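Local coordinates for protein glycosyltransferase Gtf1 (Streptococcus pneumoniae, PDB 4PQG) that belongs to the GT-B glycosyltransferases, carries an extended beta-sheet domain, and is seen here with bound uridine-5'-diphosphate, at residues D178-L186 with E193-I201; D49-Q57 with Y149-E158. All coordinates share one frame; numbering follows the deposited sequence.

Contact 2 joins segment 49-57, a loop that follows strand 42-47 of the N-terminal parallel sheet and runs into helix 56-63, to the hairpin turn of 149-158 in the ten-stranded antiparallel sheet. Contact 1 lies within that second sheet, pairing 178-186 with 193-201 beyond the intervening strand 166-175. Their centres lie 16 Å apart, yet they touch: Ile185 CD1 of contact 1 packs 4.1 Å from Met50 CE of contact 2. The centre of contact 2 is 19 Å from that of the chain and that of contact 1 is 30 Å. Uridine-5'-diphosphate lies apart from both, in the cleft between the GT-B lobes.

Contact 1: D178-L186 with E193-I201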
loop_
_atom_site.group_PDB
_atom_site.type_symbol
_atom_site.label_atom_id
_atom_site.label_comp_id
_atom_site.label_asym_id
_atom_site.label_seq_id
_atom_site.Cartn_x
_atom_site.Cartn_y
_atom_site.Cartn_z
ATOM N N ASP A 178 13.949 9.283 -27.079
ATOM C CA ASP A 178 15.075 9.625 -27.957
ATOM C C ASP A 178 16.222 10.323 -27.227
ATOM O O ASP A 178 17.194 10.720 -27.860
ATOM C CB ASP A 178 14.610 10.472 -29.152
ATOM C CG ASP A 178 14.041 11.815 -28.736
ATOM O OD1 ASP A 178 14.099 12.179 -27.536
ATOM O OD2 ASP A 178 13.503 12.508 -29.624
ATOM N N GLY A 179 16.099 10.479 -25.906
ATOM C CA GLY A 179 17.164 11.085 -25.107
ATOM C C GLY A 179 17.050 12.599 -24.936
ATOM O O GLY A 179 17.884 13.211 -24.262
ATOM N N THR A 180 16.026 13.209 -25.527
ATOM C CA THR A 180 15.799 14.637 -25.335
ATOM C C THR A 180 15.062 14.902 -24.016
ATOM O O THR A 180 14.129 14.183 -23.673
ATOM C CB THR A 180 15.044 15.294 -26.523
ATOM O OG1 THR A 180 13.761 14.685 -26.692
ATOM C CG2 THR A 180 15.822 15.126 -27.819
ATOM N N PRO A 181 15.479 15.945 -23.272
ATOM C CA PRO A 181 14.810 16.277 -22.015
ATOM C C PRO A 181 13.451 16.867 -22.266
ATOM O O PRO A 181 13.275 17.582 -23.247
ATOM C CB PRO A 181 15.721 17.352 -21.401
ATOM C CG PRO A 181 16.437 17.956 -22.567
ATOM C CD PRO A 181 16.682 16.782 -23.491
ATOM N N VAL A 182 12.493 16.552 -21.403
ATOM C CA VAL A 182 11.163 17.123 -21.468
ATOM C C VAL A 182 11.051 18.272 -20.474
ATOM O O VAL A 182 10.545 19.346 -20.812
ATOM C CB VAL A 182 10.062 16.098 -21.150
ATOM C CG1 VAL A 182 8.686 16.765 -21.142
ATOM C CG2 VAL A 182 10.102 14.966 -22.163
ATOM N N TYR A 183 11.502 18.050 -19.242
ATOM C CA TYR A 183 11.399 19.099 -18.235
ATOM C C TYR A 183 12.448 18.910 -17.149
ATOM O O TYR A 183 12.958 17.800 -16.975
ATOM C CB TYR A 183 9.984 19.153 -17.645
ATOM C CG TYR A 183 9.575 17.983 -16.756
ATOM C CD1 TYR A 183 9.675 18.065 -15.359
ATOM C CD2 TYR A 183 9.083 16.803 -17.310
ATOM C CE1 TYR A 183 9.264 17.002 -14.540
ATOM C CE2 TYR A 183 8.690 15.725 -16.511
ATOM C CZ TYR A 183 8.775 15.836 -15.129
ATOM O OH TYR A 183 8.374 14.778 -14.335
ATOM N N ASP A 184 12.768 19.994 -16.445
ATOM C CA ASP A 184 13.733 19.972 -15.335
ATOM C C ASP A 184 13.000 20.351 -14.061
ATOM O O ASP A 184 12.104 21.188 -14.090
ATOM C CB ASP A 184 14.889 20.968 -15.559
ATOM C CG ASP A 184 15.498 20.864 -16.950
ATOM O OD1 ASP A 184 15.874 19.726 -17.349
ATOM O OD2 ASP A 184 15.610 21.921 -17.645
ATOM N N ILE A 185 13.382 19.752 -12.940
ATOM C CA ILE A 185 12.838 20.199 -11.672
ATOM C C ILE A 185 14.003 20.798 -10.928
ATOM O O ILE A 185 15.011 20.124 -10.726
ATOM C CB ILE A 185 12.210 19.062 -10.833
ATOM C CG1 ILE A 185 11.246 18.213 -11.688
ATOM C CG2 ILE A 185 11.538 19.651 -9.583
ATOM C CD1 ILE A 185 10.802 16.906 -11.017
ATOM N N LEU A 186 13.880 22.065 -10.560
ATOM C CA LEU A 186 14.915 22.710 -9.766
ATOM C C LEU A 186 14.591 22.426 -8.309
ATOM O O LEU A 186 13.488 22.713 -7.852
ATOM C CB LEU A 186 14.995 24.206 -10.079
ATOM C CG LEU A 186 15.281 24.524 -11.556
ATOM C CD1 LEU A 186 15.479 26.034 -11.720
ATOM C CD2 LEU A 186 16.494 23.757 -12.085
ATOM N N GLU A 193 10.809 22.898 -6.426
ATOM C CA GLU A 193 10.373 24.289 -6.424
ATOM C C GLU A 193 9.870 24.769 -7.781
ATOM O O GLU A 193 8.855 25.444 -7.872
ATOM C CB GLU A 193 11.489 25.199 -5.893
ATOM C CG GLU A 193 11.681 25.084 -4.385
ATOM C CD GLU A 193 12.498 26.217 -3.776
ATOM O OE1 GLU A 193 13.205 26.950 -4.518
ATOM O OE2 GLU A 193 12.440 26.364 -2.539
ATOM N N VAL A 194 10.582 24.401 -8.835
ATOM C CA VAL A 194 10.285 24.905 -10.173
ATOM C C VAL A 194 10.345 23.741 -11.152
ATOM O O VAL A 194 11.292 22.946 -11.116
ATOM C CB VAL A 194 11.323 25.987 -10.560
ATOM C CG1 VAL A 194 11.210 26.378 -12.019
ATOM C CG2 VAL A 194 11.211 27.223 -9.665
ATOM N N TYR A 195 9.336 23.634 -12.019
ATOM C CA TYR A 195 9.309 22.615 -13.060
ATOM C C TYR A 195 9.373 23.319 -14.391
ATOM O O TYR A 195 8.396 23.959 -14.812
ATOM C CB TYR A 195 8.018 21.792 -13.013
ATOM C CG TYR A 195 7.715 21.178 -11.669
ATOM C CD1 TYR A 195 7.890 19.804 -11.460
ATOM C CD2 TYR A 195 7.228 21.960 -10.603
ATOM C CE1 TYR A 195 7.613 19.222 -10.241
ATOM C CE2 TYR A 195 6.938 21.380 -9.369
ATOM C CZ TYR A 195 7.136 20.006 -9.202
ATOM O OH TYR A 195 6.853 19.394 -8.014
ATOM N N HIS A 196 10.525 23.222 -15.040
ATOM C CA HIS A 196 10.781 24.033 -16.216
ATOM C C HIS A 196 10.519 23.195 -17.428
ATOM O O HIS A 196 11.278 22.261 -17.715
ATOM C CB HIS A 196 12.210 24.589 -16.215
ATOM C CG HIS A 196 12.420 25.731 -17.205
ATOM N ND1 HIS A 196 12.084 25.635 -18.511
ATOM C CD2 HIS A 196 12.951 27.009 -17.029
ATOM C CE1 HIS A 196 12.364 26.796 -19.130
ATOM N NE2 HIS A 196 12.905 27.633 -18.221
ATOM N N PHE A 197 9.440 23.512 -18.139
ATOM C CA PHE A 197 9.071 22.739 -19.333
ATOM C C PHE A 197 9.603 23.292 -20.661
ATOM O O PHE A 197 9.104 22.923 -21.723
ATOM C CB PHE A 197 7.557 22.516 -19.411
ATOM C CG PHE A 197 7.081 21.344 -18.608
ATOM C CD1 PHE A 197 6.672 20.177 -19.241
ATOM C CD2 PHE A 197 7.057 21.399 -17.213
ATOM C CE1 PHE A 197 6.224 19.084 -18.508
ATOM C CE2 PHE A 197 6.615 20.306 -16.467
ATOM C CZ PHE A 197 6.195 19.150 -17.118
ATOM N N LYS A 198 10.624 24.147 -20.583
ATOM C CA LYS A 198 11.344 24.698 -21.746
ATOM C C LYS A 198 10.587 25.875 -22.354
ATOM O O LYS A 198 11.146 26.968 -22.473
ATOM C CB LYS A 198 11.729 23.646 -22.823
ATOM C CG LYS A 198 12.311 22.303 -22.324
ATOM C CD LYS A 198 13.569 22.473 -21.504
ATOM C CE LYS A 198 14.304 21.150 -21.303
ATOM N NZ LYS A 198 15.688 21.412 -20.816
ATOM N N ASP A 199 9.311 25.660 -22.687
ATOM C CA ASP A 199 8.444 26.735 -23.196
ATOM C C ASP A 199 7.455 27.298 -22.159
ATOM O O ASP A 199 6.644 28.203 -22.465
ATOM C CB ASP A 199 7.710 26.282 -24.463
ATOM C CG ASP A 199 6.751 25.117 -24.225
ATOM O OD1 ASP A 199 6.555 24.664 -23.066
ATOM O OD2 ASP A 199 6.179 24.649 -25.230
ATOM N N LYS A 200 7.513 26.767 -20.937
ATOM C CA LYS A 200 6.637 27.213 -19.854
ATOM C C LYS A 200 7.214 26.712 -18.546
ATOM O O LYS A 200 8.098 25.855 -18.537
ATOM C CB LYS A 200 5.198 26.694 -20.041
ATOM C CG LYS A 200 5.086 25.176 -20.027
ATOM C CD LYS A 200 3.650 24.674 -19.950
ATOM C CE LYS A 200 2.909 24.909 -21.255
ATOM N NZ LYS A 200 3.492 24.050 -22.314
ATOM N N ILE A 201 6.681 27.225 -17.448
ATOM C CA ILE A 201 7.206 26.948 -16.132
ATOM C C ILE A 201 6.063 26.800 -15.118
ATOM O O ILE A 201 5.032 27.480 -15.234
ATOM C CB ILE A 201 8.200 28.064 -15.759
ATOM C CG1 ILE A 201 9.173 27.642 -14.677
ATOM C CG2 ILE A 201 7.488 29.372 -15.424
ATOM C CD1 ILE A 201 10.497 28.394 -14.785
HETATM O O HOH W 1 9.158 20.151 -22.746
HETATM O O HOH W 2 17.375 19.620 -19.455
#
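Tyr183 and Phe197 pack closely on one side of this pairing. Their rings are almost parallel, 4° apart, but slid until Tyr183 CB rather than the phenol covers the Phe197 centre, 3.5 Å from its centroid. Tyr183 CG stands between its backbone N and carbonyl carbon (chi1 70°), which lays the two side chains alongside each other; the phenol OH goes on to Tyr74 O. Next to them, Ile185 CG1 reaches Tyr195 CD1 at 3.7 Å while CG2 lies over one face of the Tyr195 ring, toward its rim; Phe208 of helix 205-215 stacks on that ring too. Strands 181-188 and 191-196 form an antiparallel beta hairpin. Asp184-His196 and Leu186-Val194 are hydrogen-bonded pairs flanking the non-hydrogen-bonded Ile185-Tyr195, the shortest bond running from His196 N to Asp184 O (2.7 Å). A classic beta bulge sets Glu193 and Val194 both against Leu186. The face carrying Asp184 is looser, more exposed and wetter. There the bent Lys198 chain (chi2 -59°) crosses Pro181 and brings NZ to Asp184 OD2 at 3.2 Å, a salt bridge on the syn side, somewhat out of the carboxylate plane. Asp184 OD1 accepts from a water that NZ also binds, and from Thr173 OG1.

Contact 2: D49-Q57 with Y149-E158; sequences DMILADNIQ and YFSYTRYCSE
A beta-hairpin turn docks here against the loop that leaves the N-terminal Rossmann-like sheet of a GT-B enzyme and enters helix 56-63. The hairpin joins strands 143-150 and 154-163, with Tyr149 N bonded to Cys156 O and Tyr155 N to Tyr149 O. Leu52 is the residue that the loop presses into it. Its side chain crosses that of Tyr149 at about a right angle, with CD2 over one face of the ring, toward the rim, 4.1 Å from the centroid and 15° off the normal, while CB lies 3.7 Å from Tyr149 CE1. The same CD2 methyl touches Tyr155 CE1 at 4.0 Å and Cys156 SG at 4.1 Å; the other methyl, CD1, meets the Glu158 carboxylate. The receiving ring is tethered at its far end, since Tyr149 OH donates to Glu158 OE1 over 2.5 Å, approaching from above the carboxylate plane.

No direct hydrogen bond spans the two segments. A water provides a polar link: it donates to Ile51 O and lies 2.6 Å from Tyr155 OH, with a longer bond to Asp54 O. Further along, Asn55 is the N-cap of helix 56-63. With CG swung away from the backbone N (chi1 -179°), the amide reaches forward, ND2 to rest by Ser151 CB and OD1 to accept from Gln57 N at 3.0 Å, the donor standing above the amide plane. ND2 also donates to Ala83 O, and the two bonds together fix which way the amide is turned.

Around this core, Leu52 also touches Trp72 of strand 70-72 and Arg172 of strand 166-175, the latter salt-bridged to Glu158 OE2, and Leu52 O is taken by Gln134 of strand 133-140, so the loop lies between an edge strand of the parallel sheet and the middle of the antiparallel one.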
loop_
_atom_site.group_PDB
_atom_site.type_symbol
_atom_site.label_atom_id
_atom_site.label_comp_id
_atom_site.label_asym_id
_atom_site.label_seq_id
_atom_site.Cartn_x
_atom_site.Cartn_y
_atom_site.Cartn_z
ATOM N N ASP A 49 3.865 10.439 -5.801
ATOM C CA ASP A 49 5.167 10.503 -5.139
ATOM C C ASP A 49 6.308 10.347 -6.122
ATOM O O ASP A 49 6.203 9.633 -7.115
ATOM C CB ASP A 49 5.322 9.410 -4.079
ATOM C CG ASP A 49 4.584 9.717 -2.787
ATOM O OD1 ASP A 49 3.951 10.795 -2.640
ATOM O OD2 ASP A 49 4.640 8.848 -1.905
ATOM N N MET A 50 7.422 10.997 -5.813
ATOM C CA MET A 50 8.672 10.745 -6.518
ATOM C C MET A 50 9.223 9.375 -6.060
ATOM O O MET A 50 9.529 9.178 -4.879
ATOM C CB MET A 50 9.659 11.892 -6.237
ATOM C CG MET A 50 11.066 11.670 -6.804
ATOM S SD MET A 50 11.023 11.675 -8.611
ATOM C CE MET A 50 10.588 13.385 -8.956
ATOM N N ILE A 51 9.299 8.422 -6.989
ATOM C CA ILE A 51 9.768 7.057 -6.715
ATOM C C ILE A 51 10.945 6.786 -7.649
ATOM O O ILE A 51 10.740 6.626 -8.866
ATOM C CB ILE A 51 8.675 5.998 -7.047
ATOM C CG1 ILE A 51 7.327 6.314 -6.387
ATOM C CG2 ILE A 51 9.159 4.580 -6.731
ATOM C CD1 ILE A 51 7.321 6.265 -4.877
ATOM N N LEU A 52 12.151 6.706 -7.086
ATOM C CA LEU A 52 13.373 6.535 -7.860
ATOM C C LEU A 52 14.235 5.388 -7.329
ATOM O O LEU A 52 15.045 4.825 -8.068
ATOM C CB LEU A 52 14.185 7.847 -7.876
ATOM C CG LEU A 52 13.590 8.968 -8.759
ATOM C CD1 LEU A 52 14.388 10.260 -8.647
ATOM C CD2 LEU A 52 13.469 8.545 -10.225
ATOM N N ALA A 53 14.040 5.038 -6.060
ATOM C CA ALA A 53 14.812 3.959 -5.425
ATOM C C ALA A 53 14.567 2.637 -6.149
ATOM O O ALA A 53 15.445 1.761 -6.203
ATOM C CB ALA A 53 14.440 3.845 -3.953
ATOM N N ASP A 54 13.356 2.511 -6.695
ATOM C CA ASP A 54 12.976 1.392 -7.543
ATOM C C ASP A 54 12.365 1.907 -8.825
ATOM O O ASP A 54 11.825 3.010 -8.842
ATOM C CB ASP A 54 11.901 0.565 -6.837
ATOM C CG ASP A 54 12.445 -0.191 -5.650
ATOM O OD1 ASP A 54 13.183 -1.164 -5.877
ATOM O OD2 ASP A 54 12.155 0.215 -4.513
ATOM N N ASN A 55 12.416 1.095 -9.878
ATOM C CA ASN A 55 11.575 1.306 -11.047
ATOM C C ASN A 55 10.113 1.092 -10.617
ATOM O O ASN A 55 9.766 0.016 -10.155
ATOM C CB ASN A 55 11.961 0.308 -12.154
ATOM C CG ASN A 55 11.138 0.480 -13.425
ATOM O OD1 ASN A 55 10.076 1.111 -13.422
ATOM N ND2 ASN A 55 11.639 -0.086 -14.530
ATOM N N ILE A 56 9.256 2.106 -10.769
ATOM C CA ILE A 56 7.878 1.986 -10.300
ATOM C C ILE A 56 7.142 0.770 -10.904
ATOM O O ILE A 56 6.284 0.169 -10.254
ATOM C CB ILE A 56 7.067 3.319 -10.453
ATOM C CG1 ILE A 56 5.811 3.287 -9.554
ATOM C CG2 ILE A 56 6.743 3.617 -11.923
ATOM C CD1 ILE A 56 4.967 4.553 -9.568
ATOM N N GLN A 57 7.503 0.394 -12.133
ATOM C CA GLN A 57 6.886 -0.743 -12.791
ATOM C C GLN A 57 7.148 -2.036 -12.000
ATOM O O GLN A 57 6.293 -2.919 -11.927
ATOM C CB GLN A 57 7.399 -0.883 -14.230
ATOM C CG GLN A 57 6.645 -1.936 -15.046
ATOM C CD GLN A 57 7.115 -3.349 -14.760
ATOM O OE1 GLN A 57 8.206 -3.547 -14.242
ATOM N NE2 GLN A 57 6.288 -4.340 -15.097
ATOM N N TYR A 149 18.575 6.955 -14.018
ATOM C CA TYR A 149 17.566 5.951 -13.692
ATOM C C TYR A 149 17.018 5.327 -14.981
ATOM O O TYR A 149 16.673 6.056 -15.904
ATOM C CB TYR A 149 16.445 6.612 -12.891
ATOM C CG TYR A 149 16.942 7.136 -11.560
ATOM C CD1 TYR A 149 16.945 6.317 -10.428
ATOM C CD2 TYR A 149 17.468 8.431 -11.442
ATOM C CE1 TYR A 149 17.452 6.781 -9.213
ATOM C CE2 TYR A 149 17.962 8.901 -10.227
ATOM C CZ TYR A 149 17.949 8.064 -9.123
ATOM O OH TYR A 149 18.409 8.522 -7.917
ATOM N N PHE A 150 16.910 3.991 -15.022
ATOM C CA PHE A 150 16.658 3.246 -16.273
ATOM C C PHE A 150 15.464 2.289 -16.223
ATOM O O PHE A 150 15.235 1.608 -15.201
ATOM C CB PHE A 150 17.901 2.422 -16.674
ATOM C CG PHE A 150 19.181 3.215 -16.725
ATOM C CD1 PHE A 150 19.517 3.969 -17.854
ATOM C CD2 PHE A 150 20.067 3.190 -15.655
ATOM C CE1 PHE A 150 20.703 4.690 -17.903
ATOM C CE2 PHE A 150 21.249 3.916 -15.693
ATOM C CZ PHE A 150 21.569 4.667 -16.820
ATOM N N SER A 151 14.706 2.243 -17.324
ATOM C CA SER A 151 13.704 1.178 -17.581
ATOM C C SER A 151 14.213 0.457 -18.832
ATOM O O SER A 151 15.178 -0.290 -18.734
ATOM C CB SER A 151 12.282 1.728 -17.753
ATOM O OG SER A 151 12.221 2.769 -18.724
ATOM N N TYR A 152 13.632 0.723 -20.003
ATOM C CA TYR A 152 14.246 0.256 -21.269
ATOM C C TYR A 152 15.221 1.297 -21.836
ATOM O O TYR A 152 15.969 1.013 -22.768
ATOM C CB TYR A 152 13.194 -0.140 -22.306
ATOM C CG TYR A 152 12.175 0.940 -22.672
ATOM C CD1 TYR A 152 12.354 1.765 -23.794
ATOM C CD2 TYR A 152 11.009 1.102 -21.922
ATOM C CE1 TYR A 152 11.406 2.735 -24.128
ATOM C CE2 TYR A 152 10.056 2.058 -22.254
ATOM C CZ TYR A 152 10.251 2.869 -23.356
ATOM O OH TYR A 152 9.279 3.814 -23.647
ATOM N N THR A 153 15.190 2.504 -21.262
ATOM C CA THR A 153 16.183 3.543 -21.535
ATOM C C THR A 153 16.244 4.443 -20.300
ATOM O O THR A 153 15.467 4.254 -19.361
ATOM C CB THR A 153 15.852 4.354 -22.807
ATOM O OG1 THR A 153 16.963 5.189 -23.146
ATOM C CG2 THR A 153 14.594 5.206 -22.621
ATOM N N ARG A 154 17.157 5.413 -20.293
ATOM C CA ARG A 154 17.208 6.389 -19.198
ATOM C C ARG A 154 15.993 7.300 -19.215
ATOM O O ARG A 154 15.762 8.006 -20.183
ATOM C CB ARG A 154 18.482 7.226 -19.261
ATOM C CG ARG A 154 18.497 8.360 -18.235
ATOM C CD ARG A 154 19.784 9.147 -18.337
ATOM N NE ARG A 154 19.855 9.923 -19.570
ATOM C CZ ARG A 154 20.901 10.669 -19.907
ATOM N NH1 ARG A 154 21.955 10.726 -19.085
ATOM N NH2 ARG A 154 20.888 11.377 -21.045
ATOM N N TYR A 155 15.228 7.290 -18.125
ATOM C CA TYR A 155 14.068 8.148 -18.015
ATOM C C TYR A 155 14.261 9.395 -17.116
ATOM O O TYR A 155 13.506 10.345 -17.243
ATOM C CB TYR A 155 12.834 7.339 -17.579
ATOM C CG TYR A 155 12.913 6.699 -16.192
ATOM C CD1 TYR A 155 12.554 7.412 -15.032
ATOM C CD2 TYR A 155 13.291 5.372 -16.051
ATOM C CE1 TYR A 155 12.593 6.810 -13.776
ATOM C CE2 TYR A 155 13.344 4.762 -14.803
ATOM C CZ TYR A 155 12.996 5.478 -13.672
ATOM O OH TYR A 155 13.050 4.827 -12.464
ATOM N N CYS A 156 15.263 9.373 -16.235
ATOM C CA CYS A 156 15.538 10.478 -15.308
ATOM C C CYS A 156 17.040 10.597 -15.010
ATOM O O CYS A 156 17.744 9.570 -14.889
ATOM C CB CYS A 156 14.744 10.266 -13.995
ATOM S SG CYS A 156 15.087 11.454 -12.673
ATOM N N SER A 157 17.526 11.841 -14.904
ATOM C CA SER A 157 18.841 12.136 -14.315
ATOM C C SER A 157 18.713 13.098 -13.130
ATOM O O SER A 157 17.890 14.017 -13.145
ATOM C CB SER A 157 19.805 12.750 -15.326
ATOM O OG SER A 157 20.184 11.819 -16.308
ATOM N N GLU A 158 19.518 12.856 -12.109
ATOM C CA GLU A 158 19.672 13.756 -10.991
ATOM C C GLU A 158 21.074 14.332 -11.010
ATOM O O GLU A 158 22.048 13.601 -11.194
ATOM C CB GLU A 158 19.451 13.034 -9.662
ATOM C CG GLU A 158 18.016 12.614 -9.406
ATOM C CD GLU A 158 17.864 11.909 -8.078
ATOM O OE1 GLU A 158 18.694 11.032 -7.763
ATOM O OE2 GLU A 158 16.902 12.232 -7.353
HETATM O O HOH W 3 10.754 5.029 -11.173
#